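Side-chain contacts in putative peptidoglycan-binding/hydrolysing protein (Peptoclostridium difficile, PDB 5TV7), which probably binds peptidoglycan and may hydrolyse it, and which here holds glutamine hydroxamate in a pocket: residues V147-K152 / P163-K168; I123-L128 / S140-A145; E99-S104 / V118-I123. One frame throughout, in Å; residues are numbered along the deposited sequence.

How the contacts relate
The three contacts join helices 116-127, 140-152 and 163-173 to one another and to the edge strand 100-104. Contact 1 contributes Q150, P163, A164 and T165 to the glutamine hydroxamate pocket; contacts 2 and 3 are farther from the ligand, the side chains of L125 and I103 being about 11 and 12 Å from it. Contacts 1 and 2 share helix 140-152, their centres about 10 Å apart, and meet directly where F149 CE1 lies 3.5 Å from L128 CD1. Contacts 2 and 3 share helix 116-127 and I123, and are tied by a probable hydrogen bond between T142 OG1 and Q122 NE2 (3.0 Å). W166 touches both other contacts, its CZ3 lying 4.0 Å from I103 CD1.

Contact 1 (V147-K152 / P163-K168); sequences VSFQKK and PATWDK. With HGA (glutamine hydroxamate), chain C.
Helix segments 147-152 and 163-168 meet through F149 and Q150 on one side and T165 and K168 on the other, their axes approaching to 11.1 Å and crossing at 79°. Such a wide separation is bridged by long side chains, one polar and one aromatic. The polar bridge runs from Q150 NE2 to T165 OG1, 3.0 Å long and almost straight, with an N-H...O angle of 174°, and the hydroxyl oxygen lies in the plane of the glutamine amide. Q150 OE1 accepts a bond from G159 N, which together with this bridge fixes which way round the amide sits.

T165 OG1 is a relay: it accepts from Q150 and donates to O of glutamine hydroxamate, 2.7 Å away. With OG1 beside its own backbone N (chi1 -61°), the threonine aims two donors at one oxygen, since T165 N also reaches the ligand's O, at 2.9 Å. A164 N binds the second carboxylate oxygen, OXT, at 3.1 Å. The carboxylate thus sits over the N-terminal turn of helix 163-173, where the helix dipole would be expected to stabilise its negative charge.

Beneath this polar layer the ring of F149 reaches from the first helix to T165 and K168 of the second. Its CE2 lies 3.9 Å from the T165 CG2 methyl, and its CZ is 3.7 Å from K168 CG; both aliphatic groups approach the ring obliquely. K168 bends at its second torsion, carrying the amine away from the aromatic. L169 and L172 of the same helix also touch F149.

Q150, itself lining the pocket, probably orients the T165 hydroxyl through their hydrogen bond. I160 O and D158 OD2 are further hydrogen-bond partners that complete the ligand site, whose carboxylate is held by a helix N-terminus within a putative peptidoglycan-binding domain.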
loop_
_atom_site.group_PDB
_atom_site.type_symbol
_atom_site.label_atom_id
_atom_site.label_comp_id
_atom_site.label_asym_id
_atom_site.label_seq_id
_atom_site.Cartn_x
_atom_site.Cartn_y
_atom_site.Cartn_z
ATOM N N VAL A 147 9.461 5.320 7.378
ATOM C CA VAL A 147 10.540 5.623 8.352
ATOM C C VAL A 147 10.702 4.459 9.339
ATOM O O VAL A 147 11.828 4.010 9.584
ATOM C CB VAL A 147 10.269 6.951 9.099
ATOM C CG1 VAL A 147 11.203 7.148 10.299
ATOM C CG2 VAL A 147 10.373 8.127 8.130
ATOM N N SER A 148 9.583 3.956 9.874
ATOM C CA SER A 148 9.621 2.832 10.824
ATOM C C SER A 148 10.222 1.578 10.200
ATOM O O SER A 148 11.029 0.886 10.819
ATOM C CB SER A 148 8.216 2.502 11.343
ATOM O OG SER A 148 7.710 3.555 12.129
ATOM N N PHE A 149 9.774 1.277 8.986
ATOM C CA PHE A 149 10.273 0.145 8.225
ATOM C C PHE A 149 11.762 0.275 8.001
ATOM O O PHE A 149 12.516 -0.668 8.209
ATOM C CB PHE A 149 9.530 0.032 6.883
ATOM C CG PHE A 149 10.105 -0.999 5.955
ATOM C CD1 PHE A 149 9.791 -2.336 6.102
ATOM C CD2 PHE A 149 10.947 -0.625 4.915
ATOM C CE1 PHE A 149 10.312 -3.297 5.228
ATOM C CE2 PHE A 149 11.465 -1.572 4.038
ATOM C CZ PHE A 149 11.156 -2.909 4.202
ATOM N N GLN A 150 12.187 1.454 7.573
ATOM C CA GLN A 150 13.604 1.696 7.331
ATOM C C GLN A 150 14.432 1.518 8.600
ATOM O O GLN A 150 15.521 0.920 8.561
ATOM C CB GLN A 150 13.803 3.081 6.714
ATOM C CG GLN A 150 13.339 3.132 5.276
ATOM C CD GLN A 150 13.188 4.531 4.731
ATOM O OE1 GLN A 150 12.956 5.485 5.476
ATOM N NE2 GLN A 150 13.264 4.652 3.411
ATOM N N LYS A 151 13.926 2.018 9.726
ATOM C CA LYS A 151 14.653 1.845 10.986
ATOM C C LYS A 151 14.715 0.373 11.371
ATOM O O LYS A 151 15.767 -0.121 11.749
ATOM C CB LYS A 151 14.032 2.657 12.113
ATOM C CG LYS A 151 14.288 4.154 11.989
ATOM C CD LYS A 151 13.538 4.930 13.066
ATOM C CE LYS A 151 13.887 6.416 13.048
ATOM N NZ LYS A 151 13.080 7.145 14.072
ATOM N N LYS A 152 13.606 -0.337 11.229
ATOM C CA LYS A 152 13.584 -1.744 11.573
ATOM C C LYS A 152 14.618 -2.553 10.785
ATOM O O LYS A 152 15.283 -3.424 11.354
ATOM C CB LYS A 152 12.187 -2.352 11.357
ATOM C CG LYS A 152 12.102 -3.853 11.659
ATOM C CD LYS A 152 10.663 -4.355 11.653
ATOM C CE LYS A 152 10.569 -5.819 12.064
ATOM N NZ LYS A 152 9.158 -6.315 12.058
ATOM N N PRO A 163 15.416 2.664 -4.449
ATOM C CA PRO A 163 15.918 1.313 -4.730
ATOM C C PRO A 163 16.148 0.395 -3.534
ATOM O O PRO A 163 15.675 -0.736 -3.547
ATOM C CB PRO A 163 17.242 1.590 -5.453
ATOM C CG PRO A 163 16.971 2.851 -6.205
ATOM C CD PRO A 163 16.024 3.665 -5.353
ATOM N N ALA A 164 16.859 0.867 -2.513
ATOM C CA ALA A 164 17.150 0.023 -1.349
ATOM C C ALA A 164 15.881 -0.357 -0.585
ATOM O O ALA A 164 15.741 -1.493 -0.143
ATOM C CB ALA A 164 18.140 0.711 -0.417
ATOM N N THR A 165 14.964 0.594 -0.435
ATOM C CA THR A 165 13.732 0.332 0.302
ATOM C C THR A 165 12.800 -0.597 -0.503
ATOM O O THR A 165 12.170 -1.484 0.079
ATOM C CB THR A 165 13.037 1.645 0.716
ATOM O OG1 THR A 165 13.922 2.383 1.569
ATOM C CG2 THR A 165 11.729 1.371 1.476
ATOM N N TRP A 166 12.746 -0.416 -1.831
ATOM C CA TRP A 166 11.933 -1.306 -2.677
ATOM C C TRP A 166 12.452 -2.713 -2.584
ATOM O O TRP A 166 11.677 -3.652 -2.480
ATOM C CB TRP A 166 11.984 -0.925 -4.142
ATOM C CG TRP A 166 11.189 0.252 -4.566
ATOM C CD1 TRP A 166 11.666 1.377 -5.169
ATOM C CD2 TRP A 166 9.774 0.414 -4.468
ATOM N NE1 TRP A 166 10.629 2.222 -5.470
ATOM C CE2 TRP A 166 9.456 1.657 -5.047
ATOM C CE3 TRP A 166 8.739 -0.375 -3.955
ATOM C CZ2 TRP A 166 8.148 2.147 -5.109
ATOM C CZ3 TRP A 166 7.431 0.105 -4.033
ATOM C CH2 TRP A 166 7.152 1.355 -4.601
ATOM N N ASP A 167 13.775 -2.850 -2.621
ATOM C CA ASP A 167 14.416 -4.155 -2.572
ATOM C C ASP A 167 14.066 -4.896 -1.294
ATOM O O ASP A 167 13.729 -6.091 -1.326
ATOM C CB ASP A 167 15.929 -3.984 -2.679
ATOM C CG ASP A 167 16.677 -5.298 -2.589
ATOM O OD1 ASP A 167 16.593 -6.123 -3.525
ATOM O OD2 ASP A 167 17.383 -5.494 -1.577
ATOM N N LYS A 168 14.105 -4.181 -0.173
ATOM C CA LYS A 168 13.827 -4.794 1.119
ATOM C C LYS A 168 12.345 -5.170 1.205
ATOM O O LYS A 168 12.006 -6.260 1.634
ATOM C CB LYS A 168 14.256 -3.872 2.275
ATOM C CG LYS A 168 14.356 -4.570 3.621
ATOM C CD LYS A 168 15.533 -5.543 3.653
ATOM C CE LYS A 168 15.471 -6.434 4.875
ATOM N NZ LYS A 168 16.395 -7.606 4.783
HETATM N N HGA C . 15.601 5.933 0.670
HETATM C CA HGA C . 16.129 5.744 -0.671
HETATM C CB HGA C . 17.495 6.434 -0.766
HETATM C CG HGA C . 17.816 6.965 -2.170
HETATM C CD HGA C . 16.994 8.185 -2.537
HETATM O OE1 HGA C . 16.265 8.145 -3.511
HETATM N NE2 HGA C . 17.102 9.267 -1.761
HETATM O OZ2 HGA C . 16.347 10.413 -2.014
HETATM C C HGA C . 16.216 4.263 -0.979
HETATM O O HGA C . 15.417 3.496 -0.402
HETATM O OXT HGA C . 17.053 3.839 -1.813
#

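Contact 2 (I123-L128 / S140-A145)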
loop_
_atom_site.group_PDB
_atom_site.type_symbol
_atom_site.label_atom_id
_atom_site.label_comp_id
_atom_site.label_asym_id
_atom_site.label_seq_id
_atom_site.Cartn_x
_atom_site.Cartn_y
_atom_site.Cartn_z
ATOM N N ILE A 123 0.503 -1.619 -0.191
ATOM C CA ILE A 123 0.130 -3.004 -0.095
ATOM C C ILE A 123 1.225 -3.791 0.624
ATOM O O ILE A 123 0.934 -4.524 1.546
ATOM C CB ILE A 123 -0.177 -3.600 -1.468
ATOM C CG1 ILE A 123 -1.542 -3.076 -1.927
ATOM C CG2 ILE A 123 -0.188 -5.121 -1.394
ATOM C CD1 ILE A 123 -1.826 -3.279 -3.390
HETATM N N MSE A 124 2.468 -3.595 0.227
HETATM C CA MSE A 124 3.594 -4.306 0.852
HETATM C C MSE A 124 3.786 -3.931 2.311
HETATM O O MSE A 124 4.018 -4.803 3.158
HETATM C CB MSE A 124 4.853 -4.047 0.024
HETATM C CG MSE A 124 4.735 -4.820 -1.285
HETATM SE SE MSE A 124 6.424 -4.790 -2.276
HETATM C CE MSE A 124 6.343 -2.939 -2.851
ATOM N N LEU A 125 3.683 -2.644 2.622
ATOM C CA LEU A 125 3.815 -2.179 4.015
ATOM C C LEU A 125 2.695 -2.780 4.866
ATOM O O LEU A 125 2.936 -3.249 5.989
ATOM C CB LEU A 125 3.792 -0.658 4.090
ATOM C CG LEU A 125 5.010 0.062 3.533
ATOM C CD1 LEU A 125 4.705 1.537 3.311
ATOM C CD2 LEU A 125 6.199 -0.101 4.470
ATOM N N THR A 126 1.485 -2.819 4.310
ATOM C CA THR A 126 0.358 -3.408 5.028
ATOM C C THR A 126 0.584 -4.911 5.311
ATOM O O THR A 126 0.253 -5.378 6.401
ATOM C CB THR A 126 -0.970 -3.157 4.308
ATOM O OG1 THR A 126 -1.146 -1.744 4.141
ATOM C CG2 THR A 126 -2.121 -3.703 5.112
ATOM N N LEU A 127 1.166 -5.648 4.356
ATOM C CA LEU A 127 1.497 -7.069 4.574
ATOM C C LEU A 127 2.482 -7.274 5.719
ATOM O O LEU A 127 2.446 -8.304 6.381
ATOM C CB LEU A 127 2.094 -7.713 3.323
ATOM C CG LEU A 127 1.142 -8.172 2.238
ATOM C CD1 LEU A 127 1.923 -8.533 0.984
ATOM C CD2 LEU A 127 0.328 -9.362 2.739
ATOM N N LEU A 128 3.370 -6.311 5.923
ATOM C CA LEU A 128 4.368 -6.384 6.990
ATOM C C LEU A 128 3.860 -5.871 8.321
ATOM O O LEU A 128 4.620 -5.813 9.292
ATOM C CB LEU A 128 5.626 -5.636 6.585
ATOM C CG LEU A 128 6.311 -6.232 5.362
ATOM C CD1 LEU A 128 7.531 -5.401 5.020
ATOM C CD2 LEU A 128 6.695 -7.689 5.602
ATOM N N SER A 140 1.024 11.321 5.439
ATOM C CA SER A 140 1.733 11.160 6.707
ATOM C C SER A 140 1.821 9.737 7.239
ATOM O O SER A 140 2.860 9.350 7.760
ATOM C CB SER A 140 1.107 12.059 7.770
ATOM O OG SER A 140 1.193 13.404 7.340
ATOM N N LYS A 141 0.740 8.972 7.125
ATOM C CA LYS A 141 0.745 7.599 7.610
ATOM C C LYS A 141 1.722 6.736 6.853
ATOM O O LYS A 141 2.396 5.911 7.464
ATOM C CB LYS A 141 -0.648 6.979 7.590
ATOM C CG LYS A 141 -1.563 7.586 8.640
ATOM C CD LYS A 141 -2.893 6.866 8.754
ATOM C CE LYS A 141 -2.723 5.417 9.208
ATOM N NZ LYS A 141 -4.037 4.783 9.540
ATOM N N THR A 142 1.806 6.946 5.536
ATOM C CA THR A 142 2.745 6.215 4.694
ATOM C C THR A 142 4.167 6.630 5.053
ATOM O O THR A 142 5.047 5.784 5.138
ATOM C CB THR A 142 2.509 6.446 3.179
ATOM O OG1 THR A 142 1.163 6.077 2.829
ATOM C CG2 THR A 142 3.473 5.602 2.353
ATOM N N TYR A 143 4.381 7.925 5.252
ATOM C CA TYR A 143 5.691 8.435 5.632
ATOM C C TYR A 143 6.156 7.784 6.928
ATOM O O TYR A 143 7.259 7.257 6.977
ATOM C CB TYR A 143 5.682 9.964 5.766
ATOM C CG TYR A 143 6.974 10.538 6.323
ATOM C CD1 TYR A 143 8.056 10.818 5.482
ATOM C CD2 TYR A 143 7.129 10.775 7.688
ATOM C CE1 TYR A 143 9.243 11.331 5.981
ATOM C CE2 TYR A 143 8.320 11.280 8.201
ATOM C CZ TYR A 143 9.375 11.561 7.339
ATOM O OH TYR A 143 10.570 12.068 7.816
ATOM N N ASN A 144 5.298 7.790 7.955
ATOM C CA ASN A 144 5.651 7.200 9.259
ATOM C C ASN A 144 5.981 5.726 9.138
ATOM O O ASN A 144 6.938 5.260 9.752
ATOM C CB ASN A 144 4.529 7.384 10.283
ATOM C CG ASN A 144 4.237 8.847 10.586
ATOM O OD1 ASN A 144 5.077 9.725 10.396
ATOM N ND2 ASN A 144 3.030 9.108 11.067
ATOM N N ALA A 145 5.212 5.009 8.317
ATOM C CA ALA A 145 5.423 3.592 8.116
ATOM C C ALA A 145 6.762 3.342 7.428
ATOM O O ALA A 145 7.519 2.473 7.857
ATOM C CB ALA A 145 4.282 2.991 7.316
#
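L125, in the last turn of helix 116-127, faces T142 and A145 near the start of helix 140-152; the backbones come closest at L125 and A145, whose CA atoms are 7.3 Å apart. Both segments carry regular helical bonds, such as L127 N to I123 O and A145 N to K141 O, until the first helix ends beside L128. Only 107 Å² is buried between them, so the meeting is narrow and rests on a single leucine branch.

That branch is CD1 of L125. The side chain leaves with CG beside the backbone N (chi1 -70°) and then runs extended (chi2 164°), which carries CD1 forward to the second helix. There it meets two methyl groups one helical turn apart: A145 CB at 4.3 Å and T142 CG2 at 4.4 Å. These two methyls, CG2 of T142 and CB of A145, are themselves 5.7 Å apart, and CD1 is nearly equidistant from them. The spacing is that of relaxed van der Waals packing rather than tight interlocking. Consistent with the small side chain of A145, the two backbones come nearest here.

T142 is two-sided. Its methyl serves the leucine, while its hydroxyl faces another way and pairs with the amide of Q122, one residue before the first segment; OG1 lies 5.8 Å from L125 CD1. Around the contact, V146 and F149 of helix 140-152 and L169 of helix 163-173 also touch L125, and A145 rests additionally on Y130 and V132.

Chemically the contact between the segments is non-directional apolar packing, with all three touching residues buried; the hydrogen bond of T142 OG1 with Q122 NE2 beside it adds a directional link between the same two helices.

Contact 3 (E99-S104 / V118-I123); sequences EYLTIS and VKAAQI
L101 and I103 of strand 100-104 rest on A120 and K119 of helix 116-127, the strand and helix segments crossing at 102° with axes 9.3 Å apart. Apolar contact dominates, and its centre is the methyl of A120. I103 supplies the closest approach, CG1 to A120 CB at 4.1 Å. The isoleucine places CG1 between its backbone N and carbonyl carbon (chi1 58°), a crowded position that turns this branch to the helix. L101, two residues earlier and so on the same face of the strand, brings CD2 to 4.3 Å from the same A120 CB. L101 is deposited in two conformers, so this half of the packing is less certain than the isoleucine half. T102, between them, has its side chain on the other face of the strand.

The aliphatic part of a charged residue makes the second kind of contact. K119 is fully extended, and its CD lies 4.3 Å from L101 CD2 in the conformer described. Methylene groups thus continue the apolar surface outward from A120, while the amine is carried onward to a weak hydrogen bond with Y82 OH.

Electrostatics enter only at a distance. E99 OE1 and K119 NZ are 6.8 Å apart, opposite in charge but too far for a salt bridge; any attraction between them would be general rather than directional.

Strand 100-104 is the outermost strand on its side of a five-stranded antiparallel sheet, bonded through the backbones of L101 and I103 to I95 and I93 of strand 92-96. Helix 116-127 lies across both strands, for A120 and I123 also touch I95. I103 also touches K116 and E117 of this helix, and W166 of helix 163-173 packs against both I103 and A121.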
loop_
_atom_site.group_PDB
_atom_site.type_symbol
_atom_site.label_atom_id
_atom_site.label_comp_id
_atom_site.label_asym_id
_atom_site.label_seq_id
_atom_site.Cartn_x
_atom_site.Cartn_y
_atom_site.Cartn_z
ATOM N N GLU A 99 -5.691 -8.756 -11.701
ATOM C CA GLU A 99 -4.920 -7.857 -12.551
ATOM C C GLU A 99 -3.472 -7.844 -12.082
ATOM O O GLU A 99 -3.164 -8.360 -11.014
ATOM C CB GLU A 99 -5.522 -6.452 -12.497
ATOM C CG GLU A 99 -6.969 -6.420 -12.980
ATOM C CD GLU A 99 -7.538 -5.017 -13.125
ATOM O OE1 GLU A 99 -6.928 -4.050 -12.612
ATOM O OE2 GLU A 99 -8.612 -4.885 -13.760
ATOM N N TYR A 100 -2.590 -7.247 -12.877
ATOM C CA TYR A 100 -1.170 -7.195 -12.556
ATOM C C TYR A 100 -0.671 -5.773 -12.605
ATOM O O TYR A 100 -0.678 -5.140 -13.659
ATOM C CB TYR A 100 -0.355 -8.071 -13.516
ATOM C CG TYR A 100 -0.674 -9.529 -13.380
ATOM C CD1 TYR A 100 -0.000 -10.312 -12.459
ATOM C CD2 TYR A 100 -1.670 -10.122 -14.142
ATOM C CE1 TYR A 100 -0.291 -11.659 -12.306
ATOM C CE2 TYR A 100 -1.974 -11.469 -13.990
ATOM C CZ TYR A 100 -1.275 -12.228 -13.061
ATOM O OH TYR A 100 -1.545 -13.561 -12.883
ATOM N N LEU A 101 -0.254 -5.283 -11.443
ATOM C CA LEU A 101 0.278 -3.952 -11.276
ATOM C C LEU A 101 1.774 -4.095 -11.132
ATOM O O LEU A 101 2.237 -4.608 -10.125
ATOM C CB LEU A 101 -0.292 -3.353 -9.998
ATOM C CG LEU A 101 0.287 -2.017 -9.560
ATOM C CD1 LEU A 101 -0.082 -0.957 -10.587
ATOM C CD2 LEU A 101 -0.231 -1.660 -8.171
ATOM N N THR A 102 2.533 -3.655 -12.133
ATOM C CA THR A 102 3.996 -3.764 -12.095
ATOM C C THR A 102 4.647 -2.383 -12.046
ATOM O O THR A 102 4.241 -1.474 -12.764
ATOM C CB THR A 102 4.509 -4.587 -13.301
ATOM O OG1 THR A 102 4.036 -5.935 -13.181
ATOM C CG2 THR A 102 6.024 -4.619 -13.353
ATOM N N ILE A 103 5.663 -2.251 -11.188
ATOM C CA ILE A 103 6.413 -0.992 -11.021
ATOM C C ILE A 103 7.924 -1.253 -11.066
ATOM O O ILE A 103 8.371 -2.394 -10.892
ATOM C CB ILE A 103 5.967 -0.219 -9.738
ATOM C CG1 ILE A 103 6.121 -1.020 -8.442
ATOM C CG2 ILE A 103 4.504 0.163 -9.833
ATOM C CD1 ILE A 103 7.507 -1.027 -7.842
ATOM N N SER A 104 8.698 -0.215 -11.382
ATOM C CA SER A 104 10.157 -0.309 -11.418
ATOM C C SER A 104 10.724 0.060 -10.052
ATOM O O SER A 104 10.326 1.066 -9.489
ATOM C CB SER A 104 10.724 0.670 -12.456
ATOM O OG SER A 104 12.143 0.669 -12.447
ATOM N N VAL A 118 2.848 4.168 -5.358
ATOM C CA VAL A 118 2.430 4.410 -3.981
ATOM C C VAL A 118 1.530 3.259 -3.510
ATOM O O VAL A 118 1.728 2.721 -2.406
ATOM C CB VAL A 118 1.728 5.779 -3.837
ATOM C CG1 VAL A 118 1.159 5.955 -2.437
ATOM C CG2 VAL A 118 2.707 6.898 -4.141
ATOM N N LYS A 119 0.575 2.855 -4.355
ATOM C CA LYS A 119 -0.327 1.756 -4.011
ATOM C C LYS A 119 0.441 0.479 -3.714
ATOM O O LYS A 119 0.178 -0.187 -2.709
ATOM C CB LYS A 119 -1.329 1.490 -5.129
ATOM C CG LYS A 119 -2.346 0.402 -4.791
ATOM C CD LYS A 119 -3.338 0.220 -5.916
ATOM C CE LYS A 119 -4.246 -0.948 -5.618
ATOM N NZ LYS A 119 -5.203 -1.175 -6.733
ATOM N N ALA A 120 1.408 0.165 -4.574
ATOM C CA ALA A 120 2.218 -1.034 -4.414
ATOM C C ALA A 120 2.959 -1.020 -3.086
ATOM O O ALA A 120 2.965 -2.020 -2.364
ATOM C CB ALA A 120 3.200 -1.176 -5.567
ATOM N N ALA A 121 3.552 0.121 -2.750
ATOM C CA ALA A 121 4.275 0.252 -1.482
ATOM C C ALA A 121 3.324 0.087 -0.300
ATOM O O ALA A 121 3.665 -0.548 0.682
ATOM C CB ALA A 121 4.989 1.598 -1.408
ATOM N N GLN A 122 2.115 0.638 -0.419
ATOM C CA GLN A 122 1.134 0.556 0.658
ATOM C C GLN A 122 0.677 -0.876 0.892
ATOM O O GLN A 122 0.472 -1.283 2.031
ATOM C CB GLN A 122 -0.059 1.478 0.373
ATOM C CG GLN A 122 0.320 2.940 0.569
ATOM C CD GLN A 122 -0.707 3.923 0.053
ATOM O OE1 GLN A 122 -1.534 3.610 -0.822
ATOM N NE2 GLN A 122 -0.644 5.137 0.576
ATOM N N ILE A 123 0.503 -1.619 -0.191
ATOM C CA ILE A 123 0.130 -3.004 -0.095
ATOM C C ILE A 123 1.225 -3.791 0.624
ATOM O O ILE A 123 0.934 -4.524 1.546
ATOM C CB ILE A 123 -0.177 -3.600 -1.468
ATOM C CG1 ILE A 123 -1.542 -3.076 -1.927
ATOM C CG2 ILE A 123 -0.188 -5.121 -1.394
ATOM C CD1 ILE A 123 -1.826 -3.279 -3.390
#